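Local coordinates for protein EccC5 (Mycobacterium xenopi RIVM700367, PDB 7B9F) that probably serves as the FtsK/SpoIIIE-type ATPase that powers protein export through the mycobacterial ESX-5 type VII secretion system, at residues E150-D154 with T318-H322; P24-S28 with Q180-T184; R104-M108 with E189-A195; R171-W176 with F199-V205. All blocks are in the same frame, centred on the assembly; numbering follows the deposited sequence.

Interaction 1 (E150-D154 with T318-H322); sequences ERQPD and TPTPH
A surface contact joins two loops, one of which makes an inverse gamma turn centred on Pro-153; Arg-151 and Pro-153 of that loop meet Thr-318 of the other. In the turn, Asp-154 N donates to Gln-152 O. The hydroxyl of Thr-318 crosses to the other loop and donates to the backbone carbonyl of Arg-151, with OG1 to O at 3.2 Å. The donor is tilted 28° out of the carbonyl plane. Arg-151 answers in the other direction. With CG anti to the backbone N (chi1 179°) and a bend at chi3, its chain slides past Thr-318 and brings two nitrogens to one carbonyl oxygen. Arg-151 NE lies 2.8 Å and Arg-151 NH2 2.9 Å from Thr-318 O, but both bonds are weak. The N-H...acceptor angles are far from straight, near 119°. The methyl group of Thr-320 sits over one face of the guanidinium, CG2 being 3.3 Å from Arg-151 NH2. Pro-319 O lies at the edge of the same group. The ring of Pro-153 finishes the patch, with its CG 3.3 Å from Thr-318 OG1. Arg-151 also touches His-249, just before strand 250-256. The first loop lies between helices 97-132 and 157-160. The second leads into strand 322-328, parallel to strand 250-256 in the large mixed sheet. His-322 joins that sheet through backbone bonds to His-249 and Gln-251.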
loop_
_atom_site.group_PDB
_atom_site.type_symbol
_atom_site.label_atom_id
_atom_site.label_comp_id
_atom_site.label_asym_id
_atom_site.label_seq_id
_atom_site.Cartn_x
_atom_site.Cartn_y
_atom_site.Cartn_z
ATOM N N GLU C 150 1.391 -26.887 -35.853
ATOM C CA GLU C 150 1.126 -27.686 -37.034
ATOM C C GLU C 150 2.421 -28.100 -37.703
ATOM O O GLU C 150 3.358 -27.308 -37.822
ATOM C CB GLU C 150 0.247 -26.924 -38.017
ATOM C CG GLU C 150 -1.165 -26.675 -37.516
ATOM C CD GLU C 150 -1.993 -27.945 -37.363
ATOM O OE1 GLU C 150 -3.079 -27.870 -36.755
ATOM O OE2 GLU C 150 -1.604 -29.004 -37.894
ATOM N N ARG C 151 2.428 -29.347 -38.167
ATOM C CA ARG C 151 3.634 -29.996 -38.651
ATOM C C ARG C 151 4.205 -29.324 -39.887
ATOM O O ARG C 151 5.427 -29.193 -40.005
ATOM C CB ARG C 151 3.319 -31.451 -38.962
ATOM C CG ARG C 151 4.476 -32.238 -39.507
ATOM C CD ARG C 151 4.256 -33.733 -39.370
ATOM N NE ARG C 151 4.842 -34.437 -40.509
ATOM C CZ ARG C 151 4.264 -34.531 -41.704
ATOM N NH1 ARG C 151 3.075 -33.985 -41.918
ATOM N NH2 ARG C 151 4.872 -35.178 -42.687
ATOM N N GLN C 152 3.345 -28.879 -40.799
ATOM C CA GLN C 152 3.741 -28.661 -42.185
ATOM C C GLN C 152 4.766 -27.532 -42.331
ATOM O O GLN C 152 4.736 -26.546 -41.589
ATOM C CB GLN C 152 2.489 -28.436 -43.042
ATOM C CG GLN C 152 1.467 -27.401 -42.565
ATOM C CD GLN C 152 1.954 -25.983 -42.574
ATOM O OE1 GLN C 152 2.747 -25.602 -43.425
ATOM N NE2 GLN C 152 1.491 -25.190 -41.620
ATOM N N PRO C 153 5.713 -27.672 -43.280
ATOM C CA PRO C 153 6.850 -26.740 -43.346
ATOM C C PRO C 153 6.511 -25.358 -43.891
ATOM O O PRO C 153 7.178 -24.871 -44.811
ATOM C CB PRO C 153 7.833 -27.466 -44.279
ATOM C CG PRO C 153 7.520 -28.907 -44.112
ATOM C CD PRO C 153 6.021 -28.946 -43.956
ATOM N N ASP C 154 5.486 -24.718 -43.334
ATOM C CA ASP C 154 5.116 -23.357 -43.693
ATOM C C ASP C 154 4.287 -22.793 -42.553
ATOM O O ASP C 154 3.710 -23.543 -41.762
ATOM C CB ASP C 154 4.342 -23.326 -45.023
ATOM C CG ASP C 154 4.041 -21.919 -45.508
ATOM O OD1 ASP C 154 4.691 -20.967 -45.030
ATOM O OD2 ASP C 154 3.147 -21.766 -46.367
ATOM N N THR C 318 8.626 -32.157 -42.981
ATOM C CA THR C 318 8.872 -32.439 -41.575
ATOM C C THR C 318 8.476 -33.878 -41.272
ATOM O O THR C 318 7.422 -34.326 -41.705
ATOM C CB THR C 318 8.088 -31.482 -40.668
ATOM O OG1 THR C 318 8.238 -30.144 -41.148
ATOM C CG2 THR C 318 8.622 -31.533 -39.262
ATOM N N PRO C 319 9.334 -34.610 -40.566
ATOM C CA PRO C 319 8.981 -35.974 -40.153
ATOM C C PRO C 319 7.758 -35.989 -39.246
ATOM O O PRO C 319 7.477 -35.025 -38.533
ATOM C CB PRO C 319 10.235 -36.459 -39.419
ATOM C CG PRO C 319 11.335 -35.658 -40.011
ATOM C CD PRO C 319 10.749 -34.309 -40.309
ATOM N N THR C 320 7.011 -37.091 -39.308
ATOM C CA THR C 320 5.677 -37.090 -38.724
ATOM C C THR C 320 5.645 -37.013 -37.185
ATOM O O THR C 320 5.180 -35.973 -36.707
ATOM C CB THR C 320 4.847 -38.206 -39.401
ATOM O OG1 THR C 320 5.418 -39.502 -39.220
ATOM C CG2 THR C 320 4.722 -37.948 -40.889
ATOM N N PRO C 321 6.118 -37.980 -36.322
ATOM C CA PRO C 321 6.400 -37.541 -34.951
ATOM C C PRO C 321 7.867 -37.241 -34.699
ATOM O O PRO C 321 8.732 -38.100 -34.879
ATOM C CB PRO C 321 5.893 -38.703 -34.095
ATOM C CG PRO C 321 6.117 -39.850 -34.887
ATOM C CD PRO C 321 6.041 -39.452 -36.326
ATOM N N HIS C 322 8.168 -36.018 -34.299
ATOM C CA HIS C 322 9.514 -35.693 -33.868
ATOM C C HIS C 322 9.711 -36.190 -32.447
ATOM O O HIS C 322 8.895 -35.917 -31.569
ATOM C CB HIS C 322 9.732 -34.188 -33.942
ATOM C CG HIS C 322 11.153 -33.774 -33.771
ATOM N ND1 HIS C 322 12.123 -34.049 -34.707
ATOM C CD2 HIS C 322 11.768 -33.090 -32.781
ATOM C CE1 HIS C 322 13.279 -33.561 -34.296
ATOM N NE2 HIS C 322 13.090 -32.975 -33.129
#

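Interaction 2 (P24-S28 with Q180-T184); sequences PTPLS and QNMPT
The backbones from Thr-25 to Ser-28 and from Gln-180 to Pro-183 run in nearly the same direction, 14° apart, with Thr-25 CA 6.3 Å from Met-182 CA. Neither segment is a regular strand, and the hydrogen bond between them comes from a side chain. Thr-25 OG1 donates to Gln-180 O at 2.9 Å. The hydroxyl approaches almost in line with the carbonyl bond, at a C=O...donor angle of 160°. Thr-25 is turned with CG2 anti to the backbone N and OG1 beside it (chi1 -56°). This leaves the hydroxyl on Gln-180 and the methyl near the next carbonyl, with Thr-25 CG2 3.3 Å from Asn-181 O. Further along, apolar groups take over. The side chain of Met-182 bends at chi2 and chi3, which brings Met-182 SD to 3.7 Å from Pro-26 CD. The Met-182 methyl lies near Pro-26 CG. At the far end, the ring of Pro-183 packs against two residues. Pro-183 CB is 3.3 Å from Ser-28 OG, and Pro-183 CG is 3.7 Å from Leu-27 O. Pro-26 also rests on Thr-192 and Leu-196 of helix 190-202. Met-182 packs on an aromatic side chain of another protein chain. The pairing is that of two extended, proline-containing loops that leave neighbouring strands, 19-22 and 174-177, of a small parallel sheet.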
loop_
_atom_site.group_PDB
_atom_site.type_symbol
_atom_site.label_atom_id
_atom_site.label_comp_id
_atom_site.label_asym_id
_atom_site.label_seq_id
_atom_site.Cartn_x
_atom_site.Cartn_y
_atom_site.Cartn_z
ATOM N N PRO C 24 19.436 10.116 -36.526
ATOM C CA PRO C 24 19.713 11.500 -36.914
ATOM C C PRO C 24 21.200 11.809 -36.897
ATOM O O PRO C 24 21.965 11.241 -36.119
ATOM C CB PRO C 24 18.964 12.322 -35.857
ATOM C CG PRO C 24 18.108 11.349 -35.131
ATOM C CD PRO C 24 18.840 10.068 -35.189
ATOM N N THR C 25 21.596 12.726 -37.763
ATOM C CA THR C 25 22.994 13.120 -37.857
ATOM C C THR C 25 23.370 14.031 -36.695
ATOM O O THR C 25 22.682 15.024 -36.447
ATOM C CB THR C 25 23.242 13.830 -39.177
ATOM O OG1 THR C 25 22.838 12.984 -40.258
ATOM C CG2 THR C 25 24.702 14.165 -39.322
ATOM N N PRO C 26 24.440 13.731 -35.967
ATOM C CA PRO C 26 24.838 14.581 -34.843
ATOM C C PRO C 26 25.346 15.931 -35.311
ATOM O O PRO C 26 25.712 16.126 -36.469
ATOM C CB PRO C 26 25.959 13.783 -34.179
ATOM C CG PRO C 26 25.744 12.402 -34.614
ATOM C CD PRO C 26 25.212 12.486 -36.002
ATOM N N LEU C 27 25.369 16.874 -34.375
ATOM C CA LEU C 27 25.798 18.224 -34.688
ATOM C C LEU C 27 27.308 18.278 -34.875
ATOM O O LEU C 27 28.035 17.325 -34.594
ATOM C CB LEU C 27 25.376 19.188 -33.587
ATOM C CG LEU C 27 23.895 19.172 -33.242
ATOM C CD1 LEU C 27 23.623 20.188 -32.163
ATOM C CD2 LEU C 27 23.069 19.458 -34.475
ATOM N N SER C 28 27.777 19.417 -35.367
ATOM C CA SER C 28 29.191 19.648 -35.605
ATOM C C SER C 28 29.572 21.019 -35.080
ATOM O O SER C 28 28.759 21.943 -35.100
ATOM C CB SER C 28 29.514 19.548 -37.084
ATOM O OG SER C 28 28.889 18.412 -37.647
ATOM N N GLN C 180 24.144 8.893 -41.755
ATOM C CA GLN C 180 25.064 9.384 -42.759
ATOM C C GLN C 180 25.502 10.806 -42.425
ATOM O O GLN C 180 24.916 11.479 -41.573
ATOM C CB GLN C 180 24.413 9.308 -44.134
ATOM C CG GLN C 180 23.211 10.210 -44.286
ATOM C CD GLN C 180 22.553 10.061 -45.639
ATOM O OE1 GLN C 180 23.028 9.313 -46.491
ATOM N NE2 GLN C 180 21.450 10.768 -45.841
ATOM N N ASN C 181 26.560 11.249 -43.113
ATOM C CA ASN C 181 27.187 12.559 -42.909
ATOM C C ASN C 181 27.679 12.738 -41.477
ATOM O O ASN C 181 27.534 13.807 -40.885
ATOM C CB ASN C 181 26.249 13.701 -43.298
ATOM C CG ASN C 181 25.904 13.686 -44.758
ATOM O OD1 ASN C 181 24.751 13.477 -45.131
ATOM N ND2 ASN C 181 26.902 13.901 -45.604
ATOM N N MET C 182 28.260 11.685 -40.917
ATOM C CA MET C 182 28.880 11.794 -39.607
ATOM C C MET C 182 30.055 12.760 -39.672
ATOM O O MET C 182 30.926 12.611 -40.537
ATOM C CB MET C 182 29.367 10.431 -39.126
ATOM C CG MET C 182 28.273 9.487 -38.700
ATOM S SD MET C 182 27.557 9.899 -37.100
ATOM C CE MET C 182 29.009 10.393 -36.176
ATOM N N PRO C 183 30.111 13.759 -38.801
ATOM C CA PRO C 183 31.284 14.630 -38.758
ATOM C C PRO C 183 32.483 13.895 -38.192
ATOM O O PRO C 183 32.358 12.874 -37.512
ATOM C CB PRO C 183 30.848 15.769 -37.837
ATOM C CG PRO C 183 29.801 15.174 -36.992
ATOM C CD PRO C 183 29.083 14.173 -37.838
ATOM N N THR C 184 33.663 14.424 -38.495
ATOM C CA THR C 184 34.885 13.831 -37.983
ATOM C C THR C 184 34.966 14.005 -36.474
ATOM O O THR C 184 34.307 14.862 -35.883
ATOM C CB THR C 184 36.112 14.450 -38.640
ATOM O OG1 THR C 184 37.292 13.929 -38.019
ATOM C CG2 THR C 184 36.093 15.951 -38.480
#

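Interaction 3 (R104-M108 with E189-A195); sequences RAQFM and EPVTGKA
Arg-104 grips one oxygen of Glu-189 side-on with two nitrogens, in a buried salt bridge. Arg-104 NE lies 2.7 Å and NH2 2.6 Å from Glu-189 OE2. The oxygen sits close to the guanidinium plane, but the carboxylate is turned 71° against it. Glu-189 OE2 receives Arg-104 NH2 on its anti lone pair, while Arg-104 NE reaches the same oxygen from above the carboxylate plane. Val-191 CG2 lies over one guanidinium face. Thr-192 meets Phe-107 by a CH-pi contact, its CB 4.0 Å from the ring centroid and over the face. Met-108 CE touches both Val-191 CG1, at 3.7 Å, and Ala-195 CB, at 3.8 Å.

A second shell fixes these groups. Glu-189 is the N-cap of helix 190-202: its OE1 accepts from Thr-192 N at 2.5 Å and from Thr-192 OG1, and its OE2 also accepts from Val-191 N. The helix start would probably stabilise the negative charge. Asp-101 forms a salt bridge with Arg-104 NH1. The axes of 104-108 and 190-195 run nearly parallel, 11° apart and 10.4 Å at closest approach: side-by-side helix packing in which the capped N-terminus of helix 190-202 lies against the body of helix 97-132.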
loop_
_atom_site.group_PDB
_atom_site.type_symbol
_atom_site.label_atom_id
_atom_site.label_comp_id
_atom_site.label_asym_id
_atom_site.label_seq_id
_atom_site.Cartn_x
_atom_site.Cartn_y
_atom_site.Cartn_z
ATOM N N ARG C 104 20.667 21.549 -30.118
ATOM C CA ARG C 104 20.742 20.380 -29.249
ATOM C C ARG C 104 19.359 19.938 -28.794
ATOM O O ARG C 104 19.057 18.740 -28.769
ATOM C CB ARG C 104 21.609 20.681 -28.036
ATOM C CG ARG C 104 23.087 20.654 -28.282
ATOM C CD ARG C 104 23.783 21.298 -27.110
ATOM N NE ARG C 104 25.214 21.050 -27.105
ATOM C CZ ARG C 104 26.087 21.795 -26.443
ATOM N NH1 ARG C 104 25.672 22.828 -25.732
ATOM N NH2 ARG C 104 27.374 21.502 -26.489
ATOM N N ALA C 105 18.513 20.894 -28.410
ATOM C CA ALA C 105 17.163 20.561 -27.969
ATOM C C ALA C 105 16.366 19.898 -29.081
ATOM O O ALA C 105 15.644 18.920 -28.846
ATOM C CB ALA C 105 16.452 21.816 -27.475
ATOM N N GLN C 106 16.476 20.426 -30.302
ATOM C CA GLN C 106 15.772 19.824 -31.430
ATOM C C GLN C 106 16.255 18.405 -31.688
ATOM O O GLN C 106 15.449 17.498 -31.944
ATOM C CB GLN C 106 15.951 20.679 -32.678
ATOM C CG GLN C 106 15.186 21.977 -32.628
ATOM C CD GLN C 106 15.418 22.825 -33.856
ATOM O OE1 GLN C 106 16.036 22.381 -34.820
ATOM N NE2 GLN C 106 14.927 24.056 -33.824
ATOM N N PHE C 107 17.570 18.196 -31.606
ATOM C CA PHE C 107 18.120 16.856 -31.763
ATOM C C PHE C 107 17.576 15.910 -30.704
ATOM O O PHE C 107 17.223 14.762 -31.001
ATOM C CB PHE C 107 19.643 16.916 -31.718
ATOM C CG PHE C 107 20.304 15.593 -31.918
ATOM C CD1 PHE C 107 20.621 15.159 -33.182
ATOM C CD2 PHE C 107 20.661 14.809 -30.840
ATOM C CE1 PHE C 107 21.232 13.947 -33.370
ATOM C CE2 PHE C 107 21.278 13.602 -31.026
ATOM C CZ PHE C 107 21.564 13.171 -32.290
ATOM N N MET C 108 17.497 16.378 -29.461
ATOM C CA MET C 108 17.065 15.505 -28.378
ATOM C C MET C 108 15.597 15.134 -28.525
ATOM O O MET C 108 15.204 13.998 -28.238
ATOM C CB MET C 108 17.325 16.182 -27.043
ATOM C CG MET C 108 18.789 16.220 -26.733
ATOM S SD MET C 108 19.517 14.599 -26.568
ATOM C CE MET C 108 20.868 15.015 -25.490
ATOM N N GLU C 189 30.170 17.304 -31.933
ATOM C CA GLU C 189 29.707 17.966 -30.729
ATOM C C GLU C 189 29.535 16.917 -29.634
ATOM O O GLU C 189 29.082 15.806 -29.914
ATOM C CB GLU C 189 28.399 18.705 -31.028
ATOM C CG GLU C 189 27.767 19.547 -29.923
ATOM C CD GLU C 189 27.111 18.753 -28.826
ATOM O OE1 GLU C 189 26.594 17.657 -29.115
ATOM O OE2 GLU C 189 27.122 19.216 -27.670
ATOM N N PRO C 190 29.909 17.229 -28.392
ATOM C CA PRO C 190 29.960 16.177 -27.364
ATOM C C PRO C 190 28.613 15.581 -27.001
ATOM O O PRO C 190 28.484 14.352 -26.952
ATOM C CB PRO C 190 30.594 16.898 -26.171
ATOM C CG PRO C 190 31.376 17.982 -26.764
ATOM C CD PRO C 190 30.584 18.451 -27.943
ATOM N N VAL C 191 27.604 16.414 -26.746
ATOM C CA VAL C 191 26.350 15.925 -26.182
ATOM C C VAL C 191 25.586 15.067 -27.176
ATOM O O VAL C 191 25.139 13.965 -26.841
ATOM C CB VAL C 191 25.498 17.096 -25.683
ATOM C CG1 VAL C 191 24.165 16.602 -25.237
ATOM C CG2 VAL C 191 26.174 17.684 -24.518
ATOM N N THR C 192 25.403 15.558 -28.399
ATOM C CA THR C 192 24.650 14.787 -29.380
ATOM C C THR C 192 25.376 13.507 -29.753
ATOM O O THR C 192 24.746 12.463 -29.946
ATOM C CB THR C 192 24.386 15.625 -30.620
ATOM O OG1 THR C 192 25.636 15.987 -31.212
ATOM C CG2 THR C 192 23.625 16.872 -30.251
ATOM N N GLY C 193 26.704 13.565 -29.839
ATOM C CA GLY C 193 27.465 12.362 -30.129
ATOM C C GLY C 193 27.317 11.311 -29.048
ATOM O O GLY C 193 27.087 10.135 -29.336
ATOM N N LYS C 194 27.413 11.731 -27.788
ATOM C CA LYS C 194 27.273 10.788 -26.685
ATOM C C LYS C 194 25.853 10.247 -26.599
ATOM O O LYS C 194 25.652 9.066 -26.303
ATOM C CB LYS C 194 27.671 11.454 -25.372
ATOM C CG LYS C 194 27.835 10.497 -24.202
ATOM C CD LYS C 194 28.506 9.201 -24.626
ATOM C CE LYS C 194 28.802 8.305 -23.439
ATOM N NZ LYS C 194 29.666 8.967 -22.432
ATOM N N ALA C 195 24.856 11.096 -26.844
ATOM C CA ALA C 195 23.473 10.637 -26.788
ATOM C C ALA C 195 23.178 9.641 -27.896
ATOM O O ALA C 195 22.461 8.660 -27.681
ATOM C CB ALA C 195 22.518 11.822 -26.865
#

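Interaction 4 (R171-W176 with F199-V205); sequences RPEVTW and FGRYQSV
Trp-176 holds CG anti to its carbonyl carbon (chi1 -62°), and Phe-199 holds CG anti to its backbone N (chi1 -168°), and these torsions direct the two rings toward each other; they meet at about a right angle. The result is a T-shaped (edge-to-face) pair between strand 174-177 and the C-terminal end of helix 190-202. The edge of Phe-199 points at the face of the indole. The planes stand at 78°, and the centroid of the six-membered ring of Trp-176 is 4.8 Å from that of Phe-199. Phe-199 CE1 comes within 3.5 Å of Trp-176 CZ2. Val-174 CG2 lies over the opposite indole face. Thus the indole is packed between the two residues. The indole N-H fixes its rotation further: Trp-176 NE1 donates to Gln-203 O at 3.1 Å. The carbonyl oxygen lies near the indole plane, although the donor stands above the carbonyl plane. Gln-203 is the first residue past the helix, inside a type I beta turn from Tyr-202 to Val-205. Its CG covers the centre of a Phe-199 ring face, and its NE2 donates to an acidic side chain of another protein chain. Helix 97-132 adds Ala-118 against Trp-176 and Leu-111 against Phe-199. Beyond the rings, Pro-172 closes on the turn, with its CD 3.2 Å from Ser-204 O.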
loop_
_atom_site.group_PDB
_atom_site.type_symbol
_atom_site.label_atom_id
_atom_site.label_comp_id
_atom_site.label_asym_id
_atom_site.label_seq_id
_atom_site.Cartn_x
_atom_site.Cartn_y
_atom_site.Cartn_z
ATOM N N ARG C 171 17.459 -8.786 -30.472
ATOM C CA ARG C 171 17.477 -7.552 -31.238
ATOM C C ARG C 171 16.066 -7.218 -31.716
ATOM O O ARG C 171 15.282 -8.120 -32.012
ATOM C CB ARG C 171 18.438 -7.661 -32.422
ATOM C CG ARG C 171 18.048 -8.651 -33.483
ATOM C CD ARG C 171 18.971 -8.554 -34.674
ATOM N NE ARG C 171 18.751 -9.641 -35.619
ATOM C CZ ARG C 171 17.782 -9.658 -36.527
ATOM N NH1 ARG C 171 16.937 -8.644 -36.624
ATOM N NH2 ARG C 171 17.661 -10.693 -37.343
ATOM N N PRO C 172 15.705 -5.947 -31.765
ATOM C CA PRO C 172 14.331 -5.569 -32.084
ATOM C C PRO C 172 14.054 -5.702 -33.573
ATOM O O PRO C 172 14.906 -6.091 -34.360
ATOM C CB PRO C 172 14.270 -4.112 -31.639
ATOM C CG PRO C 172 15.618 -3.626 -31.886
ATOM C CD PRO C 172 16.531 -4.760 -31.520
ATOM N N GLU C 173 12.822 -5.369 -33.944
ATOM C CA GLU C 173 12.429 -5.395 -35.340
ATOM C C GLU C 173 12.799 -4.121 -36.078
ATOM O O GLU C 173 12.852 -4.137 -37.310
ATOM C CB GLU C 173 10.926 -5.630 -35.451
ATOM C CG GLU C 173 10.457 -7.040 -35.101
ATOM C CD GLU C 173 10.718 -8.089 -36.177
ATOM O OE1 GLU C 173 9.842 -8.961 -36.354
ATOM O OE2 GLU C 173 11.774 -8.071 -36.844
ATOM N N VAL C 174 13.057 -3.030 -35.371
ATOM C CA VAL C 174 13.558 -1.824 -36.013
ATOM C C VAL C 174 15.043 -1.999 -36.287
ATOM O O VAL C 174 15.793 -2.502 -35.444
ATOM C CB VAL C 174 13.275 -0.581 -35.156
ATOM C CG1 VAL C 174 11.795 -0.329 -35.094
ATOM C CG2 VAL C 174 13.801 -0.747 -33.754
ATOM N N THR C 175 15.463 -1.647 -37.486
ATOM C CA THR C 175 16.864 -1.722 -37.870
ATOM C C THR C 175 17.406 -0.304 -37.920
ATOM O O THR C 175 17.050 0.470 -38.811
ATOM C CB THR C 175 17.027 -2.424 -39.211
ATOM O OG1 THR C 175 16.013 -1.967 -40.112
ATOM C CG2 THR C 175 16.894 -3.920 -39.033
ATOM N N TRP C 176 18.255 0.037 -36.962
ATOM C CA TRP C 176 18.778 1.391 -36.865
ATOM C C TRP C 176 19.764 1.626 -37.993
ATOM O O TRP C 176 20.878 1.102 -37.981
ATOM C CB TRP C 176 19.424 1.614 -35.508
ATOM C CG TRP C 176 18.461 1.479 -34.402
ATOM C CD1 TRP C 176 18.496 0.565 -33.404
ATOM C CD2 TRP C 176 17.302 2.284 -34.172
ATOM N NE1 TRP C 176 17.433 0.746 -32.560
ATOM C CE2 TRP C 176 16.686 1.798 -33.013
ATOM C CE3 TRP C 176 16.729 3.371 -34.833
ATOM C CZ2 TRP C 176 15.526 2.357 -32.500
ATOM C CZ3 TRP C 176 15.581 3.921 -34.325
ATOM C CH2 TRP C 176 14.991 3.416 -33.171
ATOM N N PHE C 199 22.007 5.796 -27.441
ATOM C CA PHE C 199 20.843 5.278 -28.149
ATOM C C PHE C 199 21.194 4.025 -28.931
ATOM O O PHE C 199 20.445 3.046 -28.922
ATOM C CB PHE C 199 20.280 6.343 -29.086
ATOM C CG PHE C 199 18.928 6.012 -29.644
ATOM C CD1 PHE C 199 18.795 5.206 -30.755
ATOM C CD2 PHE C 199 17.793 6.538 -29.078
ATOM C CE1 PHE C 199 17.561 4.906 -31.258
ATOM C CE2 PHE C 199 16.556 6.245 -29.582
ATOM C CZ PHE C 199 16.441 5.430 -30.674
ATOM N N GLY C 200 22.322 4.046 -29.633
ATOM C CA GLY C 200 22.742 2.859 -30.349
ATOM C C GLY C 200 23.080 1.714 -29.423
ATOM O O GLY C 200 22.880 0.552 -29.770
ATOM N N ARG C 201 23.599 2.025 -28.240
ATOM C CA ARG C 201 23.987 0.981 -27.304
ATOM C C ARG C 201 22.772 0.270 -26.723
ATOM O O ARG C 201 22.681 -0.959 -26.767
ATOM C CB ARG C 201 24.821 1.594 -26.191
ATOM C CG ARG C 201 25.372 0.623 -25.202
ATOM C CD ARG C 201 26.238 1.372 -24.221
ATOM N NE ARG C 201 26.747 0.498 -23.180
ATOM C CZ ARG C 201 27.862 -0.203 -23.301
ATOM N NH1 ARG C 201 28.579 -0.095 -24.409
ATOM N NH2 ARG C 201 28.270 -0.987 -22.317
ATOM N N TYR C 202 21.822 1.031 -26.180
ATOM C CA TYR C 202 20.704 0.459 -25.435
ATOM C C TYR C 202 19.477 0.153 -26.282
ATOM O O TYR C 202 18.800 -0.846 -26.039
ATOM C CB TYR C 202 20.331 1.374 -24.276
ATOM C CG TYR C 202 21.383 1.422 -23.205
ATOM C CD1 TYR C 202 21.869 0.257 -22.652
ATOM C CD2 TYR C 202 21.915 2.613 -22.773
ATOM C CE1 TYR C 202 22.823 0.287 -21.669
ATOM C CE2 TYR C 202 22.868 2.652 -21.794
ATOM C CZ TYR C 202 23.325 1.489 -21.250
ATOM O OH TYR C 202 24.286 1.537 -20.276
ATOM N N GLN C 203 19.159 0.980 -27.251
ATOM C CA GLN C 203 17.990 0.588 -28.037
ATOM C C GLN C 203 18.284 -0.437 -29.070
ATOM O O GLN C 203 17.387 -0.700 -29.865
ATOM C CB GLN C 203 17.357 1.808 -28.693
ATOM C CG GLN C 203 17.031 2.908 -27.722
ATOM C CD GLN C 203 16.082 2.467 -26.637
ATOM O OE1 GLN C 203 15.200 1.643 -26.861
ATOM N NE2 GLN C 203 16.266 3.003 -25.447
ATOM N N SER C 204 19.460 -1.047 -29.130
ATOM C CA SER C 204 19.737 -2.079 -30.113
ATOM C C SER C 204 19.325 -3.466 -29.652
ATOM O O SER C 204 19.492 -4.422 -30.411
ATOM C CB SER C 204 21.219 -2.091 -30.469
ATOM O OG SER C 204 22.007 -2.241 -29.305
ATOM N N VAL C 205 18.835 -3.607 -28.420
ATOM C CA VAL C 205 18.278 -4.859 -27.927
ATOM C C VAL C 205 17.009 -4.566 -27.146
ATOM O O VAL C 205 16.783 -3.453 -26.672
ATOM C CB VAL C 205 19.255 -5.653 -27.038
ATOM C CG1 VAL C 205 20.481 -6.080 -27.808
ATOM C CG2 VAL C 205 19.683 -4.803 -25.898
#

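Interactions 2, 3 and 4 lie along one elongated part of the chain, while interaction 1 is remote, its centre about 52 Å from that of interaction 3. Interaction 3 is buried and rests on an ion pair, a CH-pi contact and apolar side chains between helices. Interactions 1 and 2 are surface contacts of loops, where side-chain hydroxyls bond to backbone carbonyls. Interaction 4 is partly buried and chiefly aromatic. Interactions 3 and 4 use the two ends of helix 190-202, with centres about 18 Å apart. Interactions 2 and 3 touch: Leu-27 N lies 3.3 Å from Thr-192 OG1, a probable hydrogen bond, and Pro-24 CB packs on Phe-107 CE1.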